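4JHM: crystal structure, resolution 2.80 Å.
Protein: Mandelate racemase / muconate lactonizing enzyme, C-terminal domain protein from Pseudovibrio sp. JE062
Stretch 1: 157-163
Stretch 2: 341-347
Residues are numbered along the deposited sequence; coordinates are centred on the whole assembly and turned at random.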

ATOM      1  N   ILE A 157      13.740 -43.540  14.273  1.00102.43           N
ATOM      2  CA  ILE A 157      15.016 -43.053  14.793  1.00101.01           C
ATOM      3  C   ILE A 157      16.130 -44.095  14.686  1.00102.92           C
ATOM      4  O   ILE A 157      17.291 -43.743  14.496  1.00106.93           O
ATOM      5  CB  ILE A 157      14.878 -42.571  16.251  1.00 99.30           C
ATOM      6  CG1 ILE A 157      13.893 -41.398  16.316  1.00 97.98           C
ATOM      7  CG2 ILE A 157      16.232 -42.151  16.804  1.00 96.11           C
ATOM      8  CD1 ILE A 157      13.450 -41.033  17.716  1.00100.17           C
ATOM      9  N   GLU A 158      15.787 -45.373  14.805  1.00105.18           N
ATOM     10  CA  GLU A 158      16.774 -46.427  14.581  1.00108.07           C
ATOM     11  C   GLU A 158      17.085 -46.557  13.093  1.00103.23           C
ATOM     12  O   GLU A 158      18.245 -46.704  12.709  1.00101.42           O
ATOM     13  CB  GLU A 158      16.303 -47.774  15.141  1.00112.54           C
ATOM     14  CG  GLU A 158      16.876 -48.123  16.508  1.00118.50           C
ATOM     15  CD  GLU A 158      18.374 -48.399  16.473  1.00125.57           C
ATOM     16  OE1 GLU A 158      19.137 -47.513  16.030  1.00127.31           O
ATOM     17  OE2 GLU A 158      18.795 -49.499  16.899  1.00122.84           O
ATOM     18  N   HIS A 159      16.054 -46.488  12.256  1.00 98.62           N
ATOM     19  CA  HIS A 159      16.240 -46.669  10.821  1.00 94.02           C
ATOM     20  C   HIS A 159      17.182 -45.614  10.266  1.00 93.13           C
ATOM     21  O   HIS A 159      17.761 -45.802   9.199  1.00100.78           O
ATOM     22  CB  HIS A 159      14.909 -46.641  10.066  1.00 89.07           C
ATOM     23  CG  HIS A 159      15.004 -47.171   8.667  1.00 91.48           C
ATOM     24  ND1 HIS A 159      15.234 -48.502   8.391  1.00 94.88           N
ATOM     25  CD2 HIS A 159      14.911 -46.552   7.468  1.00 90.07           C
ATOM     26  CE1 HIS A 159      15.275 -48.680   7.082  1.00 91.34           C
ATOM     27  NE2 HIS A 159      15.082 -47.512   6.499  1.00 89.68           N
ATOM     28  N   GLY A 160      17.329 -44.509  10.992  1.00 91.55           N
ATOM     29  CA  GLY A 160      18.307 -43.478  10.640  1.00 91.12           C
ATOM     30  C   GLY A 160      17.709 -42.121  10.318  1.00 86.72           C
ATOM     31  O   GLY A 160      18.441 -41.164  10.071  1.00 87.08           O
ATOM     32  N   PHE A 161      16.382 -42.040  10.322  1.00 82.32           N
ATOM     33  CA  PHE A 161      15.679 -40.821   9.943  1.00 78.63           C
ATOM     34  C   PHE A 161      16.047 -39.646  10.842  1.00 81.79           C
ATOM     35  O   PHE A 161      16.173 -39.788  12.057  1.00 87.75           O
ATOM     36  CB  PHE A 161      14.165 -41.030   9.986  1.00 77.66           C
ATOM     37  CG  PHE A 161      13.610 -41.767   8.796  1.00 76.59           C
ATOM     38  CD1 PHE A 161      13.673 -41.210   7.527  1.00 72.98           C
ATOM     39  CD2 PHE A 161      13.002 -43.005   8.949  1.00 74.18           C
ATOM     40  CE1 PHE A 161      13.155 -41.878   6.434  1.00 69.99           C
ATOM     41  CE2 PHE A 161      12.481 -43.675   7.859  1.00 72.39           C
ATOM     42  CZ  PHE A 161      12.558 -43.108   6.600  1.00 70.15           C
ATOM     43  N   THR A 162      16.192 -38.482  10.221  1.00 82.45           N
ATOM     44  CA  THR A 162      16.626 -37.265  10.897  1.00 83.51           C
ATOM     45  C   THR A 162      15.459 -36.318  11.175  1.00 80.44           C
ATOM     46  O   THR A 162      15.614 -35.311  11.865  1.00 69.84           O
ATOM     47  CB  THR A 162      17.637 -36.522  10.010  1.00 85.30           C
ATOM     48  OG1 THR A 162      17.255 -36.674   8.630  1.00 81.94           O
ATOM     49  CG2 THR A 162      19.035 -37.084  10.216  1.00 82.50           C
ATOM     50  N   ALA A 163      14.296 -36.640  10.621  1.00 78.64           N
ATOM     51  CA  ALA A 163      13.137 -35.767  10.709  1.00 75.03           C
ATOM     52  C   ALA A 163      11.862 -36.567  10.502  1.00 73.93           C
ATOM     53  O   ALA A 163      11.842 -37.538   9.746  1.00 78.90           O
ATOM     54  CB  ALA A 163      13.236 -34.662   9.671  1.00 71.96           C
ATOM     55  N   ARG A 341      15.015 -46.055  -0.745  1.00 81.10           N
ATOM     56  CA  ARG A 341      14.862 -46.099   0.700  1.00 80.46           C
ATOM     57  C   ARG A 341      15.818 -45.121   1.371  1.00 79.35           C
ATOM     58  O   ARG A 341      16.621 -44.470   0.707  1.00 78.26           O
ATOM     59  CB  ARG A 341      15.114 -47.518   1.205  1.00 86.22           C
ATOM     60  CG  ARG A 341      14.327 -48.566   0.435  1.00 88.12           C
ATOM     61  CD  ARG A 341      14.265 -49.902   1.156  1.00 90.38           C
ATOM     62  NE  ARG A 341      13.005 -50.583   0.876  1.00 92.94           N
ATOM     63  CZ  ARG A 341      12.630 -51.734   1.422  1.00 93.54           C
ATOM     64  NH1 ARG A 341      13.421 -52.360   2.285  1.00 92.16           N
ATOM     65  NH2 ARG A 341      11.456 -52.261   1.103  1.00 93.64           N
ATOM     66  N   THR A 342      15.722 -45.022   2.690  1.00 80.53           N
ATOM     67  CA  THR A 342      16.505 -44.060   3.454  1.00 81.43           C
ATOM     68  C   THR A 342      17.625 -44.782   4.197  1.00 89.96           C
ATOM     69  O   THR A 342      17.370 -45.694   4.982  1.00 97.78           O
ATOM     70  CB  THR A 342      15.608 -43.300   4.453  1.00 79.31           C
ATOM     71  OG1 THR A 342      14.701 -42.447   3.733  1.00 74.10           O
ATOM     72  CG2 THR A 342      16.444 -42.462   5.411  1.00 78.75           C
ATOM     73  N   ASP A 343      18.867 -44.376   3.946  1.00 94.56           N
ATOM     74  CA  ASP A 343      20.017 -45.070   4.521  1.00 96.77           C
ATOM     75  C   ASP A 343      20.172 -44.757   6.013  1.00 98.82           C
ATOM     76  O   ASP A 343      19.363 -44.030   6.596  1.00 89.25           O
ATOM     77  CB  ASP A 343      21.300 -44.743   3.743  1.00 98.47           C
ATOM     78  CG  ASP A 343      21.853 -43.368   4.066  1.00102.82           C
ATOM     79  OD1 ASP A 343      21.397 -42.751   5.050  1.00104.18           O
ATOM     80  OD2 ASP A 343      22.755 -42.906   3.335  1.00108.68           O
ATOM     81  N   LYS A 344      21.216 -45.313   6.622  1.00104.44           N
ATOM     82  CA  LYS A 344      21.388 -45.260   8.071  1.00105.77           C
ATOM     83  C   LYS A 344      21.773 -43.868   8.583  1.00105.68           C
ATOM     84  O   LYS A 344      21.715 -43.611   9.785  1.00106.49           O
ATOM     85  CB  LYS A 344      22.442 -46.281   8.505  1.00109.90           C
ATOM     86  CG  LYS A 344      22.281 -46.772   9.934  1.00115.23           C
ATOM     87  CD  LYS A 344      21.105 -47.728  10.064  1.00117.03           C
ATOM     88  CE  LYS A 344      20.891 -48.167  11.503  1.00118.32           C
ATOM     89  NZ  LYS A 344      22.075 -48.867  12.070  1.00118.85           N
ATOM     90  N   GLU A 345      22.166 -42.978   7.674  1.00103.16           N
ATOM     91  CA  GLU A 345      22.580 -41.625   8.042  1.00 99.51           C
ATOM     92  C   GLU A 345      21.455 -40.604   7.880  1.00 97.75           C
ATOM     93  O   GLU A 345      21.588 -39.458   8.307  1.00 99.61           O
ATOM     94  CB  GLU A 345      23.784 -41.190   7.206  1.00103.39           C
ATOM     95  CG  GLU A 345      25.047 -41.993   7.471  1.00110.35           C
ATOM     96  CD  GLU A 345      26.313 -41.208   7.178  1.00115.81           C
ATOM     97  OE1 GLU A 345      27.390 -41.618   7.657  1.00116.99           O
ATOM     98  OE2 GLU A 345      26.231 -40.177   6.476  1.00121.41           O
ATOM     99  N   GLY A 346      20.356 -41.020   7.256  1.00 95.48           N
ATOM    100  CA  GLY A 346      19.192 -40.159   7.071  1.00 87.19           C
ATOM    101  C   GLY A 346      19.079 -39.612   5.659  1.00 89.12           C
ATOM    102  O   GLY A 346      18.253 -38.725   5.389  1.00 85.66           O
ATOM    103  N   TYR A 347      19.903 -40.145   4.757  1.00 85.74           N
ATOM    104  CA  TYR A 347      19.967 -39.655   3.382  1.00 82.13           C
ATOM    105  C   TYR A 347      19.295 -40.600   2.395  1.00 78.49           C
ATOM    106  O   TYR A 347      19.484 -41.812   2.453  1.00 76.88           O
ATOM    107  CB  TYR A 347      21.424 -39.449   2.954  1.00 83.68           C
ATOM    108  CG  TYR A 347      22.146 -38.365   3.719  1.00 81.14           C
ATOM    109  CD1 TYR A 347      22.079 -37.037   3.318  1.00 81.95           C
ATOM    110  CD2 TYR A 347      22.895 -38.671   4.842  1.00 82.95           C
ATOM    111  CE1 TYR A 347      22.739 -36.045   4.020  1.00 82.85           C
ATOM    112  CE2 TYR A 347      23.561 -37.690   5.548  1.00 85.50           C
ATOM    113  CZ  TYR A 347      23.480 -36.380   5.137  1.00 84.32           C
ATOM    114  OH  TYR A 347      24.146 -35.412   5.851  1.00 84.43           O
TER

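What does Thr342 offer the other stretch? Its CA-to-CB bond points toward stretch 1, and the residue is buried, with the rings of His159 and Phe161 both close by. Thr342 OG1 lies 3.2 Å from Phe161 CE1, and because this hydroxyl is hydrogen-bonded elsewhere in the structure, it can sit beside carbon without losing a polar partner. His159, with chi1 in t, brings NE2 to 3.3 Å from Thr342 O, but the angle is too poor for a hydrogen bond. Indeed no hydrogen bond crosses between the stretches; close packing joins them.

How does Asp343 shape the surface that stretch 1 meets? A type I beta turn runs from Asp343 to Gly346, closed by Gly346 N to Asp343 O at 3.2 Å. The short carboxylate, chi1 in p, folds back over its own backbone: Asp343 OD1 accepts from Glu345 N at 2.7 Å and from Tyr347 N at 3.0 Å, with a weak third bond from Gly346 N, also at 3.0 Å. Aspartate thus steadies the surface that stretch 1 meets.

Why do Lys344 and Gly160 come so close? Their CA atoms are 4.4 Å apart, and Gly160 CA makes a CA-H...O contact with Lys344 O at 3.5 Å. A CB on Gly160 would clash with that oxygen and with Asp343 O; its positive phi, just after the helix, also suits glycine. The CA-to-CB bond of exposed Lys344 points away, yet the CD and CE end of the side chain packs by the helix, with Lys344 CE 3.3 Å from Glu158 O.

What closes the contact at Glu345 and Gly346? Glu345 points its CA-to-CB bond away from stretch 1 and contributes backbone, with its O 4.0 Å from Thr162 CG2. Buried Gly346 lets its CA approach Gly160 O to 3.3 Å; a CB there would clash with Thr162 CG2. Tyr347 makes no contact with stretch 1.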